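Local coordinates for phosphatidylinositol-specific phospholipase C1 (Streptomyces antibioticus, PDB 3H4X), which belongs to the calcium-dependent family of phosphoinositide phospholipases C, bacterial enzymes of this kind being built on an alpha/beta (TIM-type) barrel, at residues Tyr45-Asp50 and Lys98-Asp103; Ser65-Leu68 and Trp72-Ser75; Gln102-Cys107 and Ala143-Leu148; Ser109-Trp114 and Gly187-Glu192; Leu148-Leu153 and Leu226-Ala231. All coordinates share one frame; numbering follows the deposited sequence.

Interaction 1: residues Tyr45-Asp50 and Lys98-Asp103; sequences YRYFAD and KSRDQD. With EOH (ethanol), chain G.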
# COMPACT_ATOMS: atom_id res chain seq x y z
N TYR A 45 -7.33 -14.75 -6.60
CA TYR A 45 -6.99 -14.46 -7.99
C TYR A 45 -6.03 -15.53 -8.49
O TYR A 45 -4.95 -15.71 -7.92
CB TYR A 45 -6.36 -13.07 -8.10
CG TYR A 45 -7.33 -11.96 -7.78
CD1 TYR A 45 -8.40 -11.70 -8.62
CD2 TYR A 45 -7.20 -11.20 -6.62
CE1 TYR A 45 -9.31 -10.70 -8.32
CE2 TYR A 45 -8.10 -10.19 -6.32
CZ TYR A 45 -9.16 -9.95 -7.17
OH TYR A 45 -10.07 -8.96 -6.88
N ARG A 46 -6.42 -16.24 -9.54
CA ARG A 46 -5.61 -17.33 -10.05
C ARG A 46 -4.20 -16.86 -10.39
O ARG A 46 -3.21 -17.52 -10.06
CB ARG A 46 -6.27 -17.96 -11.27
CG ARG A 46 -5.52 -19.17 -11.81
CD ARG A 46 -6.30 -19.88 -12.90
NE ARG A 46 -5.50 -20.91 -13.54
CZ ARG A 46 -5.19 -22.08 -12.98
NH1 ARG A 46 -5.61 -22.36 -11.76
NH2 ARG A 46 -4.46 -22.96 -13.64
N TYR A 47 -4.12 -15.71 -11.07
CA TYR A 47 -2.84 -15.08 -11.37
C TYR A 47 -2.85 -13.66 -10.84
O TYR A 47 -3.91 -13.04 -10.74
CB TYR A 47 -2.60 -15.03 -12.88
CG TYR A 47 -2.41 -16.39 -13.52
CD1 TYR A 47 -1.17 -17.00 -13.54
CD2 TYR A 47 -3.48 -17.05 -14.10
CE1 TYR A 47 -1.00 -18.25 -14.13
CE2 TYR A 47 -3.33 -18.29 -14.68
CZ TYR A 47 -2.09 -18.88 -14.69
OH TYR A 47 -1.95 -20.12 -15.28
N PHE A 48 -1.68 -13.13 -10.52
CA PHE A 48 -1.61 -11.75 -10.08
C PHE A 48 -2.18 -10.81 -11.14
O PHE A 48 -2.73 -9.76 -10.81
CB PHE A 48 -0.19 -11.34 -9.67
CG PHE A 48 -0.16 -10.09 -8.85
CD1 PHE A 48 -0.71 -10.07 -7.58
CD2 PHE A 48 0.36 -8.91 -9.36
CE1 PHE A 48 -0.71 -8.92 -6.81
CE2 PHE A 48 0.37 -7.75 -8.60
CZ PHE A 48 -0.17 -7.76 -7.32
N ALA A 49 -2.06 -11.18 -12.41
CA ALA A 49 -2.66 -10.39 -13.48
C ALA A 49 -4.15 -10.21 -13.25
O ALA A 49 -4.71 -9.17 -13.59
CB ALA A 49 -2.42 -11.05 -14.84
N ASP A 50 -4.80 -11.22 -12.69
CA ASP A 50 -6.22 -11.12 -12.38
C ASP A 50 -6.49 -10.10 -11.27
O ASP A 50 -7.50 -9.40 -11.30
CB ASP A 50 -6.81 -12.48 -12.02
CG ASP A 50 -6.73 -13.46 -13.16
OD1 ASP A 50 -7.11 -13.09 -14.30
OD2 ASP A 50 -6.27 -14.60 -12.93
N LYS A 98 2.41 -18.99 -16.88
CA LYS A 98 3.56 -19.60 -16.20
C LYS A 98 3.21 -20.22 -14.86
O LYS A 98 2.13 -20.01 -14.32
CB LYS A 98 4.67 -18.56 -16.02
CG LYS A 98 5.15 -17.95 -17.32
CD LYS A 98 6.26 -16.93 -17.09
CE LYS A 98 7.44 -17.56 -16.37
NZ LYS A 98 8.55 -16.59 -16.15
N SER A 99 4.13 -21.02 -14.33
CA SER A 99 3.99 -21.53 -12.98
C SER A 99 4.01 -20.36 -12.00
O SER A 99 4.65 -19.34 -12.26
CB SER A 99 5.10 -22.53 -12.64
OG SER A 99 6.36 -21.91 -12.70
N ARG A 100 3.30 -20.50 -10.90
CA ARG A 100 3.14 -19.41 -9.95
C ARG A 100 4.10 -19.58 -8.77
O ARG A 100 5.20 -20.11 -8.94
CB ARG A 100 1.67 -19.31 -9.54
CG ARG A 100 0.76 -18.96 -10.72
CD ARG A 100 -0.71 -19.22 -10.42
NE ARG A 100 -0.98 -20.64 -10.25
CZ ARG A 100 -2.14 -21.13 -9.81
NH1 ARG A 100 -3.13 -20.30 -9.51
NH2 ARG A 100 -2.31 -22.44 -9.68
N ASP A 101 3.71 -19.12 -7.59
CA ASP A 101 4.59 -19.19 -6.41
C ASP A 101 5.93 -18.50 -6.65
O ASP A 101 6.97 -18.97 -6.17
CB ASP A 101 4.80 -20.64 -5.97
CG ASP A 101 3.54 -21.29 -5.42
OD1 ASP A 101 2.61 -20.56 -5.02
OD2 ASP A 101 3.49 -22.54 -5.38
N GLN A 102 5.92 -17.39 -7.37
CA GLN A 102 7.13 -16.59 -7.52
C GLN A 102 7.27 -15.56 -6.40
O GLN A 102 6.32 -15.30 -5.66
CB GLN A 102 7.18 -15.94 -8.90
CG GLN A 102 7.12 -16.94 -10.04
CD GLN A 102 8.23 -17.97 -9.95
OE1 GLN A 102 9.40 -17.63 -10.07
NE2 GLN A 102 7.86 -19.23 -9.75
N ASP A 103 8.46 -15.00 -6.29
CA ASP A 103 8.81 -14.07 -5.23
C ASP A 103 8.45 -12.62 -5.58
O ASP A 103 7.73 -12.36 -6.55
CB ASP A 103 10.30 -14.17 -4.90
CG ASP A 103 11.19 -13.79 -6.08
OD1 ASP A 103 10.66 -13.39 -7.14
OD2 ASP A 103 12.42 -13.90 -5.94
C1 EOH G . 1.92 -23.13 -9.30
C2 EOH G . 0.82 -23.42 -8.27
O EOH G . 1.38 -22.71 -10.53
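With CG beside its backbone N (chi1 -63°) and a bend at chi3 (-67°), Arg100 turns its guanidinium back from the 98-103 loop to Arg46. On the outside of this TIM-type barrel, a loop is thereby tied to the start of the short helix 48-52. NH1 of Arg100 gives a 2.8 Å hydrogen bond to the backbone O of Arg46, almost straight at 164°, with the oxygen close to the guanidinium plane. Arg46 itself is extended, and its CG lies 3.5 Å from that same NH1 of Arg100. The two guanidinium groups lie offset and tilted against each other, so like charges come close, Arg46 NH1 being 3.9 Å from Arg100 NH2. The Tyr47 ring crosses Arg100 at about a right angle: CE1 of Tyr47 touches Arg100 CD at 3.8 Å and meets Lys98 O at the ring edge. Tyr47 is the N-cap residue, and its backbone N donates to Asp50 OD2, three residues on; Asp50 OD1 goes to Arg96. At another edge position of the Arg100 guanidinium an ethanol O accepts from both the backbone N of Arg100, at 3.0 Å, and its NE, at 3.2 Å.

Interaction 2: residues Ser65-Leu68 and Trp72-Ser75; sequences SNAL and WRVS. With EOH (ethanol), chain H.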
# COMPACT_ATOMS: atom_id res chain seq x y z
N SER A 65 11.53 -10.74 4.56
CA SER A 65 12.92 -10.37 4.28
C SER A 65 13.93 -11.20 5.05
O SER A 65 15.12 -11.17 4.72
CB SER A 65 13.17 -8.90 4.65
OG SER A 65 12.17 -8.03 4.16
N ASN A 66 13.48 -11.89 6.09
CA ASN A 66 14.41 -12.57 7.00
C ASN A 66 14.37 -14.09 6.89
O ASN A 66 14.90 -14.80 7.75
CB ASN A 66 14.19 -12.10 8.44
CG ASN A 66 14.77 -10.73 8.68
OD1 ASN A 66 15.99 -10.56 8.77
ND2 ASN A 66 13.90 -9.72 8.78
N ALA A 67 13.73 -14.59 5.84
CA ALA A 67 13.86 -16.00 5.51
C ALA A 67 15.28 -16.25 5.01
O ALA A 67 16.02 -15.30 4.71
CB ALA A 67 12.84 -16.40 4.46
N LEU A 68 15.67 -17.52 4.93
CA LEU A 68 17.03 -17.86 4.52
C LEU A 68 17.20 -17.71 3.02
O LEU A 68 16.24 -17.81 2.25
CB LEU A 68 17.38 -19.28 4.97
CG LEU A 68 17.31 -19.54 6.48
CD1 LEU A 68 17.76 -20.96 6.79
CD2 LEU A 68 18.15 -18.54 7.24
N TRP A 72 13.03 -11.71 -1.63
CA TRP A 72 11.93 -11.39 -0.74
C TRP A 72 10.81 -12.37 -1.04
O TRP A 72 10.32 -12.44 -2.18
CB TRP A 72 11.40 -9.98 -1.00
CG TRP A 72 12.07 -8.88 -0.24
CD1 TRP A 72 11.83 -8.50 1.05
CD2 TRP A 72 13.08 -8.00 -0.74
NE1 TRP A 72 12.63 -7.43 1.38
CE2 TRP A 72 13.41 -7.11 0.30
CE3 TRP A 72 13.74 -7.88 -1.97
CZ2 TRP A 72 14.37 -6.11 0.14
CZ3 TRP A 72 14.69 -6.89 -2.12
CH2 TRP A 72 15.00 -6.02 -1.07
N ARG A 73 10.38 -13.12 -0.04
CA ARG A 73 9.34 -14.11 -0.25
C ARG A 73 7.97 -13.45 -0.26
O ARG A 73 7.72 -12.50 0.48
CB ARG A 73 9.35 -15.16 0.86
CG ARG A 73 10.72 -15.66 1.25
CD ARG A 73 11.40 -16.41 0.13
NE ARG A 73 12.60 -17.06 0.64
CZ ARG A 73 12.61 -18.25 1.23
NH1 ARG A 73 11.48 -18.94 1.35
NH2 ARG A 73 13.74 -18.76 1.69
N VAL A 74 7.07 -14.00 -1.07
CA VAL A 74 5.67 -13.62 -1.04
C VAL A 74 4.90 -14.80 -0.47
O VAL A 74 4.90 -15.88 -1.06
CB VAL A 74 5.13 -13.29 -2.44
CG1 VAL A 74 3.66 -12.94 -2.38
CG2 VAL A 74 5.95 -12.17 -3.07
N SER A 75 4.27 -14.61 0.69
CA SER A 75 3.60 -15.70 1.37
C SER A 75 2.76 -15.16 2.52
O SER A 75 3.18 -14.24 3.21
CB SER A 75 4.63 -16.70 1.92
OG SER A 75 4.02 -17.88 2.43
C1 EOH H . 18.61 -13.67 5.95
C2 EOH H . 19.95 -12.95 5.81
O EOH H . 18.62 -14.93 5.31
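Ala67 sets its methyl over the face of the Arg73 guanidinium, and this is the tightly packed part of the contact. The CB of Ala67 sits over the centre of that face, 3.7 Å from Arg73 CZ, while the edge of the same group meets the backbone: NH2 of Arg73 donates to Leu68 O at 2.7 Å, in the carbonyl plane. A bend at chi2 (-65°) folds the arginine chain back over Ala67, and NH1 goes on to Gly81 O, so the guanidinium is held from a face and by two of its nitrogens. Strand 73-74 runs antiparallel to the barrel strand 58-64, Arg73 pairing with Trp64 through the backbone; residues 65-72 form the connection of this hairpin, beyond the C-terminal end of the barrel strand. At the buried end of the turn, Trp72 brings its indole edge to Ser65, but the NE1 to OG bond, though 2.9 Å long, is weak because its angle is only 122°. Ser65 OG has its stronger partner in Gly133 O. The solvent side is looser: an ethanol donates to Ala67 O at 2.7 Å, and Leu68 is exposed there, its CB turned away from Arg73.

Interaction 3: residues Gln102-Cys107 and Ala143-Leu148; sequences QDFAGC and AEFDAL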
# COMPACT_ATOMS: atom_id res chain seq x y z
N GLN A 102 5.92 -17.39 -7.37
CA GLN A 102 7.13 -16.59 -7.52
C GLN A 102 7.27 -15.56 -6.40
O GLN A 102 6.32 -15.30 -5.66
CB GLN A 102 7.18 -15.94 -8.90
CG GLN A 102 7.12 -16.94 -10.04
CD GLN A 102 8.23 -17.97 -9.95
OE1 GLN A 102 9.40 -17.63 -10.07
NE2 GLN A 102 7.86 -19.23 -9.75
N ASP A 103 8.46 -15.00 -6.29
CA ASP A 103 8.81 -14.07 -5.23
C ASP A 103 8.45 -12.62 -5.58
O ASP A 103 7.73 -12.36 -6.55
CB ASP A 103 10.30 -14.17 -4.90
CG ASP A 103 11.19 -13.79 -6.08
OD1 ASP A 103 10.66 -13.39 -7.14
OD2 ASP A 103 12.42 -13.90 -5.94
N PHE A 104 8.94 -11.68 -4.78
CA PHE A 104 8.60 -10.27 -4.98
C PHE A 104 9.07 -9.77 -6.34
O PHE A 104 8.34 -9.06 -7.03
CB PHE A 104 9.18 -9.43 -3.84
CG PHE A 104 8.80 -7.97 -3.88
CD1 PHE A 104 7.52 -7.56 -4.22
CD2 PHE A 104 9.73 -7.00 -3.54
CE1 PHE A 104 7.18 -6.22 -4.24
CE2 PHE A 104 9.40 -5.66 -3.56
CZ PHE A 104 8.12 -5.27 -3.90
N ALA A 105 10.28 -10.15 -6.73
CA ALA A 105 10.77 -9.79 -8.06
C ALA A 105 9.83 -10.30 -9.15
O ALA A 105 9.61 -9.62 -10.15
CB ALA A 105 12.19 -10.31 -8.27
N GLY A 106 9.28 -11.50 -8.95
CA GLY A 106 8.32 -12.05 -9.90
C GLY A 106 7.03 -11.26 -9.95
O GLY A 106 6.47 -11.02 -11.02
N CYS A 107 6.55 -10.84 -8.78
CA CYS A 107 5.37 -9.98 -8.71
C CYS A 107 5.60 -8.68 -9.47
O CYS A 107 4.76 -8.25 -10.26
CB CYS A 107 5.05 -9.68 -7.25
SG CYS A 107 3.63 -8.61 -7.03
N ALA A 143 17.25 0.31 1.12
CA ALA A 143 17.97 0.69 -0.09
C ALA A 143 17.85 -0.38 -1.18
O ALA A 143 17.70 -0.07 -2.36
CB ALA A 143 19.43 0.98 0.22
N GLU A 144 17.94 -1.65 -0.78
CA GLU A 144 17.84 -2.74 -1.74
C GLU A 144 16.40 -2.91 -2.25
O GLU A 144 16.18 -3.25 -3.40
CB GLU A 144 18.38 -4.04 -1.14
CG GLU A 144 19.88 -4.03 -0.87
CD GLU A 144 20.25 -3.42 0.48
OE1 GLU A 144 19.35 -3.16 1.30
OE2 GLU A 144 21.46 -3.21 0.72
N PHE A 145 15.44 -2.64 -1.37
CA PHE A 145 14.03 -2.63 -1.72
C PHE A 145 13.79 -1.58 -2.82
O PHE A 145 13.21 -1.88 -3.86
CB PHE A 145 13.24 -2.32 -0.45
CG PHE A 145 11.75 -2.22 -0.65
CD1 PHE A 145 10.95 -3.35 -0.61
CD2 PHE A 145 11.16 -0.99 -0.82
CE1 PHE A 145 9.58 -3.25 -0.75
CE2 PHE A 145 9.79 -0.88 -0.96
CZ PHE A 145 9.00 -2.01 -0.94
N ASP A 146 14.24 -0.35 -2.58
CA ASP A 146 14.11 0.71 -3.58
C ASP A 146 14.78 0.32 -4.90
O ASP A 146 14.23 0.54 -5.98
CB ASP A 146 14.77 2.01 -3.09
CG ASP A 146 13.96 2.74 -2.04
OD1 ASP A 146 12.75 2.47 -1.86
OD2 ASP A 146 14.56 3.64 -1.41
N ALA A 147 15.99 -0.23 -4.81
CA ALA A 147 16.75 -0.56 -6.01
C ALA A 147 16.03 -1.58 -6.88
O ALA A 147 16.04 -1.48 -8.11
CB ALA A 147 18.14 -1.07 -5.63
N LEU A 148 15.40 -2.57 -6.25
CA LEU A 148 14.66 -3.59 -6.97
C LEU A 148 13.45 -2.99 -7.68
O LEU A 148 13.19 -3.29 -8.84
CB LEU A 148 14.23 -4.70 -6.02
CG LEU A 148 13.33 -5.78 -6.64
CD1 LEU A 148 14.01 -6.49 -7.81
CD2 LEU A 148 12.93 -6.78 -5.57
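Phe104 leans out of the first turn of helix 104-117 to meet Phe145 and Leu148 of helix 142-153. The two helices are neighbours in the outer layer of the alpha/beta barrel, with strand 124-130 between them in the chain. From CB, which points toward the other helix, the chain continues with CG anti to the backbone N (chi1 -176°), carrying the ring across the gap. CD2 of Phe104 meets the methyl CD2 of Leu148 at 3.8 Å, the two side chains sliding past each other in opposite directions. One atom further, CE2 comes to 3.7 Å from CE1 of Phe145, and at the tip CZ of Phe104 keeps 4.0 Å from that same CE1. The ring planes are nearly parallel, 14° apart, yet slid so far that they barely overlap, with centroids 5.8 Å apart; this is apolar contact at the rims rather than a full stack. The other methyl of Leu148, CD1, lies against Ala105 CB at 4.3 Å. Trp72 and Leu63 also pack on Phe104. Just before the phenylalanine, the N-cap residue Asp103 fixes the start of the helix: its OD1 accepts from Gly106 N at 3.0 Å, the donor standing nearly in line with the carboxylate C-O bond.

Interaction 4: residues Ser109-Trp114 and Gly187-Glu192; sequences SDMRAW and GKFLFE. With EOH (ethanol), chain F.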
# COMPACT_ATOMS: atom_id res chain seq x y z
N SER A 109 7.69 -8.13 -11.84
CA SER A 109 7.72 -8.44 -13.26
C SER A 109 6.31 -8.52 -13.84
O SER A 109 6.04 -7.99 -14.92
CB SER A 109 8.48 -9.74 -13.53
OG SER A 109 9.85 -9.61 -13.23
N ASP A 110 5.40 -9.17 -13.12
CA ASP A 110 4.01 -9.24 -13.57
C ASP A 110 3.43 -7.84 -13.70
O ASP A 110 2.74 -7.52 -14.67
CB ASP A 110 3.14 -10.05 -12.60
CG ASP A 110 3.40 -11.54 -12.67
OD1 ASP A 110 4.31 -11.97 -13.41
OD2 ASP A 110 2.69 -12.29 -11.96
N MET A 111 3.71 -7.00 -12.70
CA MET A 111 3.23 -5.63 -12.70
C MET A 111 3.75 -4.84 -13.90
O MET A 111 3.00 -4.11 -14.54
CB MET A 111 3.64 -4.92 -11.41
CG MET A 111 2.91 -5.42 -10.17
SD MET A 111 3.53 -4.69 -8.65
CE MET A 111 3.15 -2.96 -8.89
N ARG A 112 5.04 -4.99 -14.19
CA ARG A 112 5.63 -4.30 -15.33
C ARG A 112 5.02 -4.77 -16.65
O ARG A 112 4.68 -3.95 -17.51
CB ARG A 112 7.15 -4.51 -15.35
CG ARG A 112 7.86 -3.90 -16.55
CD ARG A 112 7.60 -2.41 -16.65
NE ARG A 112 8.30 -1.79 -17.77
CZ ARG A 112 9.54 -1.30 -17.71
NH1 ARG A 112 10.23 -1.37 -16.58
NH2 ARG A 112 10.10 -0.75 -18.78
N ALA A 113 4.87 -6.08 -16.79
CA ALA A 113 4.29 -6.65 -18.00
C ALA A 113 2.87 -6.13 -18.21
O ALA A 113 2.49 -5.71 -19.30
CB ALA A 113 4.29 -8.16 -17.91
N TRP A 114 2.09 -6.15 -17.13
CA TRP A 114 0.71 -5.69 -17.18
C TRP A 114 0.65 -4.19 -17.48
O TRP A 114 -0.16 -3.74 -18.29
CB TRP A 114 0.02 -6.02 -15.86
CG TRP A 114 -1.39 -5.57 -15.78
CD1 TRP A 114 -2.50 -6.27 -16.16
CD2 TRP A 114 -1.85 -4.31 -15.28
NE1 TRP A 114 -3.63 -5.52 -15.93
CE2 TRP A 114 -3.26 -4.31 -15.39
CE3 TRP A 114 -1.22 -3.19 -14.75
CZ2 TRP A 114 -4.03 -3.23 -15.00
CZ3 TRP A 114 -1.99 -2.11 -14.36
CH2 TRP A 114 -3.38 -2.14 -14.48
N GLY A 187 -1.36 5.37 -15.25
CA GLY A 187 -0.16 4.62 -15.56
C GLY A 187 0.89 4.60 -14.46
O GLY A 187 2.05 4.31 -14.72
N LYS A 188 0.48 4.89 -13.22
CA LYS A 188 1.41 4.89 -12.09
C LYS A 188 1.10 3.82 -11.05
O LYS A 188 -0.06 3.46 -10.83
CB LYS A 188 1.44 6.25 -11.40
CG LYS A 188 1.89 7.39 -12.29
CD LYS A 188 3.36 7.28 -12.66
CE LYS A 188 3.75 8.39 -13.64
NZ LYS A 188 5.20 8.36 -13.97
N PHE A 189 2.16 3.34 -10.42
CA PHE A 189 2.06 2.54 -9.22
C PHE A 189 2.60 3.35 -8.06
O PHE A 189 3.56 4.11 -8.20
CB PHE A 189 2.92 1.28 -9.33
CG PHE A 189 2.45 0.31 -10.38
CD1 PHE A 189 1.25 -0.38 -10.23
CD2 PHE A 189 3.21 0.07 -11.50
CE1 PHE A 189 0.83 -1.28 -11.19
CE2 PHE A 189 2.79 -0.83 -12.47
CZ PHE A 189 1.60 -1.50 -12.31
N LEU A 190 1.97 3.16 -6.90
CA LEU A 190 2.49 3.70 -5.66
C LEU A 190 2.66 2.54 -4.70
O LEU A 190 2.02 1.50 -4.85
CB LEU A 190 1.53 4.74 -5.08
CG LEU A 190 1.29 5.98 -5.96
CD1 LEU A 190 0.18 5.75 -6.98
CD2 LEU A 190 0.97 7.20 -5.11
N PHE A 191 3.53 2.72 -3.71
CA PHE A 191 3.77 1.69 -2.71
C PHE A 191 3.58 2.25 -1.32
O PHE A 191 4.03 3.37 -1.03
CB PHE A 191 5.20 1.13 -2.84
CG PHE A 191 5.41 0.30 -4.07
CD1 PHE A 191 5.29 -1.08 -4.01
CD2 PHE A 191 5.72 0.89 -5.28
CE1 PHE A 191 5.47 -1.85 -5.13
CE2 PHE A 191 5.91 0.11 -6.41
CZ PHE A 191 5.78 -1.26 -6.33
N GLU A 192 2.93 1.48 -0.46
CA GLU A 192 2.76 1.77 0.96
C GLU A 192 3.45 0.65 1.74
O GLU A 192 3.31 -0.52 1.39
CB GLU A 192 1.28 1.80 1.32
CG GLU A 192 1.00 1.87 2.83
CD GLU A 192 -0.41 1.44 3.22
OE1 GLU A 192 -1.23 1.07 2.34
OE2 GLU A 192 -0.69 1.45 4.44
C1 EOH F . 13.04 -0.41 -15.63
C2 EOH F . 14.19 0.22 -14.86
O EOH F . 12.47 0.48 -16.56
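Met111 and Phe189 make the main attraction, a CH-pi and Met-aromatic contact. CE of Met111 stands over one face of the Phe189 ring, 3.6 Å from the centroid and 16° off the normal; the sulfur SD lies above the same face but farther, 5.1 Å from the centroid. The bend at chi3 (63°) turns the methyl back to cover the ring. Apolar contacts extend this patch: Met111 CE also reaches Phe191 CZ at 4.0 Å, and Trp114 CE3 and Phe189 CZ meet edge to edge at 4.1 Å. Helix 109-114 and strand 189-192 run nearly antiparallel (155°), their axes 12.1 Å apart, a helix packed on the outside of the TIM-type barrel; Phe189 points at the helix, Leu190 away, and Phe191 reaches it only with the end of its ring. Leu126 of the adjacent strand 124-130 touches both Met111 and Phe189. Polar groups find partners outside the two segments: Trp114 NE1 donates to Asp53 OD1, while Arg112, whose CB points away from the strand, gives NH1 to an ethanol O at 2.9 Å and also to Lys152 O, its NE pairing with Asp116. With no hydrogen bond crossing between the two segments, cohesion here probably rests mainly on dispersion, with the Met111 methyl over the Phe189 face.

Interaction 5: residues Leu148-Leu153 and Leu226-Ala231; sequences LIRQKL and LAQSTA. With EOH (ethanol), chain K; EOH (ethanol), chain L.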
# COMPACT_ATOMS: atom_id res chain seq x y z
N LEU A 148 15.40 -2.57 -6.25
CA LEU A 148 14.66 -3.59 -6.97
C LEU A 148 13.45 -2.99 -7.68
O LEU A 148 13.19 -3.29 -8.84
CB LEU A 148 14.23 -4.70 -6.02
CG LEU A 148 13.33 -5.78 -6.64
CD1 LEU A 148 14.01 -6.49 -7.81
CD2 LEU A 148 12.93 -6.78 -5.57
N ILE A 149 12.71 -2.15 -6.97
CA ILE A 149 11.55 -1.51 -7.57
C ILE A 149 11.95 -0.60 -8.73
O ILE A 149 11.30 -0.60 -9.77
CB ILE A 149 10.70 -0.78 -6.51
CG1 ILE A 149 10.01 -1.81 -5.60
CG2 ILE A 149 9.67 0.13 -7.18
CD1 ILE A 149 9.30 -1.21 -4.42
N ARG A 150 13.03 0.16 -8.55
CA ARG A 150 13.53 1.00 -9.65
C ARG A 150 13.88 0.15 -10.86
O ARG A 150 13.55 0.50 -11.99
CB ARG A 150 14.77 1.81 -9.22
CG ARG A 150 14.50 2.95 -8.26
CD ARG A 150 15.64 3.98 -8.22
NE ARG A 150 16.95 3.37 -8.03
CZ ARG A 150 17.47 3.05 -6.85
NH1 ARG A 150 16.79 3.28 -5.73
NH2 ARG A 150 18.67 2.49 -6.78
N GLN A 151 14.55 -0.97 -10.63
CA GLN A 151 14.96 -1.85 -11.71
C GLN A 151 13.77 -2.41 -12.48
O GLN A 151 13.77 -2.46 -13.71
CB GLN A 151 15.83 -2.99 -11.17
CG GLN A 151 16.43 -3.90 -12.23
CD GLN A 151 15.60 -5.13 -12.52
OE1 GLN A 151 15.07 -5.76 -11.60
NE2 GLN A 151 15.51 -5.49 -13.79
N LYS A 152 12.74 -2.83 -11.75
CA LYS A 152 11.60 -3.49 -12.37
C LYS A 152 10.60 -2.53 -13.00
O LYS A 152 10.03 -2.82 -14.05
CB LYS A 152 10.88 -4.38 -11.35
CG LYS A 152 11.69 -5.59 -10.91
CD LYS A 152 11.76 -6.65 -11.99
CE LYS A 152 12.42 -7.91 -11.46
NZ LYS A 152 12.41 -9.00 -12.47
N LEU A 153 10.36 -1.40 -12.34
CA LEU A 153 9.25 -0.52 -12.71
C LEU A 153 9.67 0.87 -13.18
O LEU A 153 8.91 1.55 -13.87
CB LEU A 153 8.28 -0.37 -11.54
CG LEU A 153 7.49 -1.63 -11.19
CD1 LEU A 153 6.62 -1.39 -9.97
CD2 LEU A 153 6.65 -2.07 -12.38
N LEU A 226 16.47 11.95 -2.41
CA LEU A 226 15.10 11.48 -2.20
C LEU A 226 14.51 10.88 -3.48
O LEU A 226 13.62 10.03 -3.42
CB LEU A 226 14.22 12.62 -1.68
CG LEU A 226 12.84 12.19 -1.17
CD1 LEU A 226 12.95 11.26 0.04
CD2 LEU A 226 12.01 13.42 -0.84
N ALA A 227 15.01 11.32 -4.63
CA ALA A 227 14.46 10.87 -5.91
C ALA A 227 14.52 9.36 -6.10
O ALA A 227 13.74 8.79 -6.86
CB ALA A 227 15.15 11.57 -7.07
N GLN A 228 15.45 8.70 -5.43
CA GLN A 228 15.62 7.26 -5.62
C GLN A 228 14.71 6.41 -4.73
O GLN A 228 14.71 5.18 -4.84
CB GLN A 228 17.09 6.87 -5.46
CG GLN A 228 17.58 6.93 -4.03
CD GLN A 228 19.09 6.83 -3.96
OE1 GLN A 228 19.82 7.59 -4.60
NE2 GLN A 228 19.58 5.89 -3.15
N SER A 229 13.95 7.05 -3.84
CA SER A 229 13.00 6.34 -2.98
C SER A 229 11.79 5.86 -3.78
O SER A 229 11.46 6.43 -4.82
CB SER A 229 12.54 7.22 -1.81
OG SER A 229 11.78 8.33 -2.27
N THR A 230 11.11 4.83 -3.28
CA THR A 230 10.02 4.23 -4.05
C THR A 230 8.71 4.03 -3.30
O THR A 230 7.71 3.70 -3.92
CB THR A 230 10.42 2.85 -4.64
OG1 THR A 230 10.63 1.92 -3.57
CG2 THR A 230 11.68 2.96 -5.50
N ALA A 231 8.71 4.21 -1.98
CA ALA A 231 7.55 3.84 -1.17
C ALA A 231 7.25 4.85 -0.07
O ALA A 231 8.14 5.55 0.41
CB ALA A 231 7.76 2.46 -0.57
C1 EOH K . 11.59 -11.77 -11.76
C2 EOH K . 11.26 -12.04 -13.23
O EOH K . 12.96 -11.47 -11.58
C1 EOH L . 22.48 6.37 -2.02
C2 EOH L . 24.00 6.49 -2.00
O EOH L . 22.06 5.03 -2.12
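Thr230 presses its branched side chain against Ile149 and the stem of Arg150. Its OG1 takes the crowded position between backbone N and carbonyl carbon (chi1 66°), which leaves the methyl CG2 beside the N, 3.9 Å from both Ile149 CG2 and Arg150 CG. The hydroxyl itself packs at 3.5 Å on Ile149 CD1, but its polar partner is Asp146 OD1, one helical turn before Arg150. Ile149, with CG1 beside its backbone N, meets the threonine with two branches, CG2 on CB and CD1 on OG1. Arg150 bends at chi3 (-50°) and swings round to Gln228: its NH1 donates to the backbone O at 3.0 Å, the N-H...O angle being 141° and the oxygen tilted out of the guanidinium plane. Gln228 CB lies over one face of that guanidinium, 3.6 Å from Arg150 NH1, and the rest of the glutamine runs on extended to an ethanol, held by a weak bond from NE2. Within 226-231, Leu226 O accepts from both OG and N of Ser229, closing the short 3-10 segment. The arrangement joins the outer helix 142-153 of the alpha/beta barrel to the loop that leads from helix 209-222 into barrel strand 232-236.

Interaction 3 joins two outer helices of the alpha/beta barrel, 4 packs a helix on a barrel strand, 5 ties an outer helix to a loop, and 1 and 2 lie in surface loops and the hairpin. Two helices connect three of them: helix 104-117 serves interactions 3 and 4, helix 142-153 interactions 3 and 5. Interaction 2 is nested within the loop closed by interaction 1; interactions 4 and 5 alternate along the chain. Interactions 3 and 5 are closest, centres about 10 Å apart, sharing Leu148; 1 and 5 are farthest, about 23 Å. Trp72 O probably bonds Phe104 N, linking 2 and 3. The contacts thus lie along one part of the barrel's circumference, from surface loops to strand 189-195.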